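Local coordinates for NigD-like protein (Bacteroides vulgatus ATCC 8482, PDB 3K6O) that is of unknown function but, as a NigD-like protein, is probably an exported lipoprotein that joins an N-terminal OB domain to a C-terminal beta-sandwich domain, at residues Q88-L93 and L134-N139; L152-N157 and I187-N192. One frame throughout, in Å; residues are numbered along the deposited sequence.

Contact 1 (Q88-L93 and L134-N139); sequences QKIIGL and LNLVVN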
loop_
_atom_site.group_PDB
_atom_site.type_symbol
_atom_site.label_atom_id
_atom_site.label_comp_id
_atom_site.label_asym_id
_atom_site.label_seq_id
_atom_site.Cartn_x
_atom_site.Cartn_y
_atom_site.Cartn_z
ATOM N N GLN A 88 2.173 0.628 7.219
ATOM C CA GLN A 88 1.919 1.608 8.290
ATOM C C GLN A 88 0.506 1.501 8.827
ATOM O O GLN A 88 -0.437 1.139 8.105
ATOM C CB GLN A 88 2.194 3.067 7.840
ATOM C CG GLN A 88 3.635 3.406 7.775
ATOM C CD GLN A 88 3.925 4.866 7.442
ATOM O OE1 GLN A 88 3.324 5.831 8.011
ATOM N NE2 GLN A 88 4.866 5.045 6.545
ATOM N N LYS A 89 0.366 1.804 10.110
ATOM C CA LYS A 89 -0.941 1.859 10.726
ATOM C C LYS A 89 -1.555 3.224 10.456
ATOM O O LYS A 89 -0.847 4.213 10.376
ATOM C CB LYS A 89 -0.814 1.736 12.243
ATOM C CG LYS A 89 -0.376 0.359 12.730
ATOM C CD LYS A 89 0.309 0.531 14.124
ATOM C CE LYS A 89 0.846 -0.782 14.678
ATOM N NZ LYS A 89 2.071 -1.271 13.922
ATOM N N ILE A 90 -2.879 3.263 10.407
ATOM C CA ILE A 90 -3.622 4.517 10.563
ATOM C C ILE A 90 -3.353 5.123 11.958
ATOM O O ILE A 90 -3.187 4.414 12.955
ATOM C CB ILE A 90 -5.115 4.286 10.293
ATOM C CG1 ILE A 90 -5.296 3.967 8.798
ATOM C CG2 ILE A 90 -5.990 5.520 10.760
ATOM C CD1 ILE A 90 -6.722 3.578 8.361
ATOM N N ILE A 91 -3.259 6.440 12.018
ATOM C CA ILE A 91 -3.161 7.133 13.296
ATOM C C ILE A 91 -4.259 8.193 13.439
ATOM O O ILE A 91 -4.867 8.635 12.469
ATOM C CB ILE A 91 -1.773 7.813 13.475
ATOM C CG1 ILE A 91 -1.553 8.878 12.429
ATOM C CG2 ILE A 91 -0.607 6.780 13.436
ATOM C CD1 ILE A 91 -0.271 9.800 12.734
ATOM N N GLY A 92 -4.439 8.654 14.672
ATOM C CA GLY A 92 -5.368 9.738 14.992
ATOM C C GLY A 92 -4.684 11.076 14.843
ATOM O O GLY A 92 -3.548 11.243 15.280
ATOM N N LEU A 93 -5.340 12.004 14.152
ATOM C CA LEU A 93 -4.878 13.372 14.039
ATOM C C LEU A 93 -5.702 14.225 15.005
ATOM O O LEU A 93 -6.923 14.284 14.895
ATOM C CB LEU A 93 -5.069 13.854 12.589
ATOM C CG LEU A 93 -4.958 15.345 12.359
ATOM C CD1 LEU A 93 -3.557 15.848 12.780
ATOM C CD2 LEU A 93 -5.315 15.770 10.883
ATOM N N LEU A 134 4.989 9.984 5.523
ATOM C CA LEU A 134 3.649 9.997 4.975
ATOM C C LEU A 134 2.705 9.216 5.922
ATOM O O LEU A 134 2.865 8.008 6.105
ATOM C CB LEU A 134 3.635 9.370 3.585
ATOM C CG LEU A 134 2.298 9.501 2.830
ATOM C CD1 LEU A 134 1.989 10.964 2.433
ATOM C CD2 LEU A 134 2.245 8.602 1.608
ATOM N N ASN A 135 1.703 9.896 6.484
ATOM C CA ASN A 135 0.693 9.229 7.311
ATOM C C ASN A 135 -0.735 9.269 6.712
ATOM O O ASN A 135 -1.100 10.156 5.920
ATOM C CB ASN A 135 0.645 9.879 8.689
ATOM C CG ASN A 135 1.831 9.544 9.551
ATOM O OD1 ASN A 135 2.707 10.400 9.818
ATOM N ND2 ASN A 135 1.869 8.344 10.016
ATOM N N LEU A 136 -1.527 8.309 7.120
ATOM C CA LEU A 136 -2.958 8.224 6.804
ATOM C C LEU A 136 -3.692 8.365 8.113
ATOM O O LEU A 136 -3.534 7.540 9.018
ATOM C CB LEU A 136 -3.311 6.875 6.186
ATOM C CG LEU A 136 -4.738 6.715 5.637
ATOM C CD1 LEU A 136 -5.007 7.716 4.513
ATOM C CD2 LEU A 136 -4.962 5.288 5.174
ATOM N N VAL A 137 -4.441 9.457 8.250
ATOM C CA VAL A 137 -4.938 9.826 9.536
ATOM C C VAL A 137 -6.436 9.893 9.544
ATOM O O VAL A 137 -7.055 10.179 8.530
ATOM C CB VAL A 137 -4.351 11.179 9.934
ATOM C CG1 VAL A 137 -2.809 11.180 9.692
ATOM C CG2 VAL A 137 -5.060 12.282 9.166
ATOM N N VAL A 138 -7.015 9.652 10.709
ATOM C CA VAL A 138 -8.387 10.059 11.010
ATOM C C VAL A 138 -8.389 11.420 11.667
ATOM O O VAL A 138 -7.772 11.600 12.714
ATOM C CB VAL A 138 -9.065 9.058 11.953
ATOM C CG1 VAL A 138 -10.585 9.456 12.264
ATOM C CG2 VAL A 138 -8.943 7.639 11.378
ATOM N N ASN A 139 -9.073 12.377 11.055
ATOM C CA ASN A 139 -9.080 13.737 11.562
ATOM C C ASN A 139 -10.091 13.843 12.688
ATOM O O ASN A 139 -11.303 13.835 12.439
ATOM C CB ASN A 139 -9.443 14.713 10.440
ATOM C CG ASN A 139 -9.195 16.187 10.827
ATOM O OD1 ASN A 139 -9.259 16.498 11.993
ATOM N ND2 ASN A 139 -8.958 17.090 9.842
HETATM O O HOH W 1 0.167 6.532 8.973
#
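K89, N135 and L136 share one water, a compact example of how two strands can be bridged where direct pairing has not yet begun. The water donates to K89 O and accepts from L136 N and, at 2.7 Å, from N135 ND2. Direct pairing follows: I91 N donates to L136 O (3.2 Å), and L93 N to V138 O (2.9 Å). Between them I91 O receives V138 N at 3.0 Å, and the CA-H of V137 makes a further CA-H...O contact with it.

I91 carries its CG1 between the backbone N and the carbonyl carbon (chi1 63°), which brings CG1 to 3.8 Å from V137 CG1. Beyond it, I91 CD1 rests 3.8 Å from N135 ND2, the two side chains crossing at about a right angle. V137 uses its other branch, CG2, against L93 CB, while L93 CD2 lies alongside the N139 amide, whose ND2 is bound to E153. On the side of the sheet that V138 faces, I90 CG2 meets V138 CG2 at 3.7 Å, and I90 CG1 lies near L136 CD2. This is the ladder of a parallel strand pair, here within the NigD-like C-terminal beta-sandwich domain.

Contact 2 (L152-N157 and I187-N192); sequences LELRYN and IKVLVN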
loop_
_atom_site.group_PDB
_atom_site.type_symbol
_atom_site.label_atom_id
_atom_site.label_comp_id
_atom_site.label_asym_id
_atom_site.label_seq_id
_atom_site.Cartn_x
_atom_site.Cartn_y
_atom_site.Cartn_z
ATOM N N LEU A 152 -10.627 9.792 5.524
ATOM C CA LEU A 152 -9.225 9.739 5.968
ATOM C C LEU A 152 -8.425 10.825 5.252
ATOM O O LEU A 152 -8.847 11.350 4.170
ATOM C CB LEU A 152 -8.614 8.365 5.645
ATOM C CG LEU A 152 -9.306 7.179 6.276
ATOM C CD1 LEU A 152 -8.744 5.820 5.768
ATOM C CD2 LEU A 152 -9.352 7.261 7.806
ATOM N N GLU A 153 -7.251 11.147 5.801
ATOM C CA GLU A 153 -6.407 12.132 5.139
ATOM C C GLU A 153 -4.998 11.645 5.074
ATOM O O GLU A 153 -4.497 11.047 6.016
ATOM C CB GLU A 153 -6.474 13.498 5.844
ATOM C CG GLU A 153 -7.889 13.972 6.222
ATOM C CD GLU A 153 -7.906 15.392 6.820
ATOM O OE1 GLU A 153 -6.809 16.008 6.887
ATOM O OE2 GLU A 153 -9.004 15.860 7.230
ATOM N N LEU A 154 -4.353 11.893 3.950
ATOM C CA LEU A 154 -2.942 11.618 3.824
ATOM C C LEU A 154 -2.207 12.903 4.168
ATOM O O LEU A 154 -2.517 13.947 3.624
ATOM C CB LEU A 154 -2.554 11.213 2.407
ATOM C CG LEU A 154 -2.571 9.776 1.902
ATOM C CD1 LEU A 154 -2.049 9.862 0.444
ATOM C CD2 LEU A 154 -1.753 8.804 2.756
ATOM N N ARG A 155 -1.238 12.800 5.063
ATOM C CA ARG A 155 -0.494 13.932 5.559
ATOM C C ARG A 155 0.995 13.667 5.320
ATOM O O ARG A 155 1.538 12.684 5.832
ATOM C CB ARG A 155 -0.801 14.109 7.052
ATOM C CG ARG A 155 -2.265 14.421 7.357
ATOM C CD ARG A 155 -2.647 15.751 6.692
ATOM N NE ARG A 155 -3.903 16.343 7.189
ATOM C CZ ARG A 155 -4.003 17.344 8.058
ATOM N NH1 ARG A 155 -2.936 17.930 8.597
ATOM N NH2 ARG A 155 -5.200 17.808 8.349
ATOM N N TYR A 156 1.644 14.542 4.553
ATOM C CA TYR A 156 3.081 14.436 4.284
ATOM C C TYR A 156 3.870 15.459 5.099
ATOM O O TYR A 156 3.463 16.613 5.237
ATOM C CB TYR A 156 3.366 14.653 2.787
ATOM C CG TYR A 156 4.838 14.609 2.385
ATOM C CD1 TYR A 156 5.573 13.455 2.512
ATOM C CD2 TYR A 156 5.491 15.747 1.884
ATOM C CE1 TYR A 156 6.896 13.393 2.114
ATOM C CE2 TYR A 156 6.816 15.703 1.510
ATOM C CZ TYR A 156 7.508 14.512 1.624
ATOM O OH TYR A 156 8.820 14.435 1.282
ATOM N N ASN A 157 5.004 15.020 5.639
ATOM C CA ASN A 157 5.924 15.922 6.307
ATOM C C ASN A 157 7.334 15.575 5.838
ATOM O O ASN A 157 7.771 14.446 6.006
ATOM C CB ASN A 157 5.805 15.828 7.831
ATOM C CG ASN A 157 6.318 17.068 8.528
ATOM O OD1 ASN A 157 7.103 17.844 7.962
ATOM N ND2 ASN A 157 5.865 17.286 9.762
ATOM N N ILE A 187 -14.475 4.941 0.525
ATOM C CA ILE A 187 -13.504 5.699 1.271
ATOM C C ILE A 187 -13.140 6.950 0.503
ATOM O O ILE A 187 -13.057 6.935 -0.722
ATOM C CB ILE A 187 -12.271 4.836 1.586
ATOM C CG1 ILE A 187 -11.277 5.556 2.440
ATOM C CG2 ILE A 187 -11.499 4.393 0.323
ATOM C CD1 ILE A 187 -10.091 4.577 2.739
ATOM N N LYS A 188 -12.968 8.034 1.237
ATOM C CA LYS A 188 -12.547 9.325 0.690
ATOM C C LYS A 188 -11.241 9.717 1.360
ATOM O O LYS A 188 -11.139 9.676 2.592
ATOM C CB LYS A 188 -13.611 10.367 0.953
ATOM C CG LYS A 188 -14.940 10.078 0.265
ATOM C CD LYS A 188 -15.935 11.243 0.371
ATOM C CE LYS A 188 -17.231 10.975 -0.457
ATOM N NZ LYS A 188 -18.265 12.058 -0.287
ATOM N N VAL A 189 -10.241 10.049 0.554
ATOM C CA VAL A 189 -8.917 10.358 1.031
ATOM C C VAL A 189 -8.459 11.763 0.585
ATOM O O VAL A 189 -8.344 12.029 -0.610
ATOM C CB VAL A 189 -7.876 9.325 0.555
ATOM C CG1 VAL A 189 -6.452 9.681 1.112
ATOM C CG2 VAL A 189 -8.303 7.896 0.973
ATOM N N LEU A 190 -8.218 12.646 1.552
ATOM C CA LEU A 190 -7.801 14.013 1.263
ATOM C C LEU A 190 -6.289 14.096 1.094
ATOM O O LEU A 190 -5.525 13.546 1.904
ATOM C CB LEU A 190 -8.221 14.989 2.380
ATOM C CG LEU A 190 -9.643 15.561 2.346
ATOM C CD1 LEU A 190 -10.008 16.182 3.697
ATOM C CD2 LEU A 190 -9.844 16.616 1.212
ATOM N N VAL A 191 -5.876 14.821 0.064
ATOM C CA VAL A 191 -4.476 14.977 -0.288
ATOM C C VAL A 191 -4.175 16.434 -0.582
ATOM O O VAL A 191 -4.974 17.135 -1.260
ATOM C CB VAL A 191 -4.126 14.129 -1.533
ATOM C CG1 VAL A 191 -2.674 14.427 -2.067
ATOM C CG2 VAL A 191 -4.319 12.646 -1.189
ATOM N N ASN A 192 -3.022 16.876 -0.102
ATOM C CA ASN A 192 -2.508 18.182 -0.438
ATOM C C ASN A 192 -1.451 17.972 -1.525
ATOM O O ASN A 192 -0.340 17.522 -1.244
ATOM C CB ASN A 192 -1.935 18.837 0.805
ATOM C CG ASN A 192 -1.581 20.298 0.589
ATOM O OD1 ASN A 192 -1.891 20.891 -0.444
ATOM N ND2 ASN A 192 -0.905 20.872 1.557
HETATM O O HOH W 2 -1.355 15.061 1.388
#
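Strands 152-157 and 187-191 run parallel, their short axes inclined by 28°, and L152 N to K188 O, L190 N to L152 O and L154 N to L190 O form the ladder. The first of these bonds is almost straight (178° at the hydrogen), and L190 uses both its N and its O, bonding to residues on either side of E153. Past the last bond the strands draw apart, and a water carries the pairing on, donating to L154 O at 2.8 Å and accepting from N192 N.

The apolar side chains pack closely. L152 CD1 touches I187 CD1 methyl to methyl at 3.5 Å, the two side chains crossing obliquely. L154 meets two valines: its branch carbon CG lies 4.0 Å from V189 CG1, and its CD1 methyl lies 3.9 Å from V191 CG2, the latter two side chains side by side. M111 of strand 107-113 packs against L154, V189 and V191.

The other face is built around a carboxylate. E153 extends beside L190, and its OE2 lies 3.7 Å from L190 CD1 while also accepting from N139. R155 grips E153 OE1 side-on, with NH2 at 2.8 Å and NE at 2.9 Å; the oxygen lies practically in the guanidinium plane. This salt bridge would hold both groups against rotation, and R155 NH1 has a further partner in G102 O. An alanine at E153 would probably leave the R155 guanidinium without its charge mate and freer to turn, N139 ND2 without this acceptor, and a gap beside L190 CD1. The pair is a parallel two-strand ladder with apolar L152 and V189 on one face and E153 and L190 on the other, part of the NigD-like C-terminal beta-sandwich domain.

In the fold
The two contacts illustrate how successive pairings line up neighbouring strands. Their centres are about 9 Å apart, and along the chain contact 1 closes before contact 2 opens. Strands 133-139 and 149-157, consecutive in sequence, are antiparallel neighbours that join them: V137 N to E153 O (2.7 Å) and N135 O to R155 N (2.8 Å) are probable hydrogen bonds. The local strand order is therefore 75-93, 133-139, 149-157, 186-191, with parallel pairings outside the antiparallel one, and strand 199-204 next. All four segments belong to the C-terminal beta-sandwich part, while the long strand 75-93 also pairs with strands 40-43 and 58-66, tying this sandwich to the OB part.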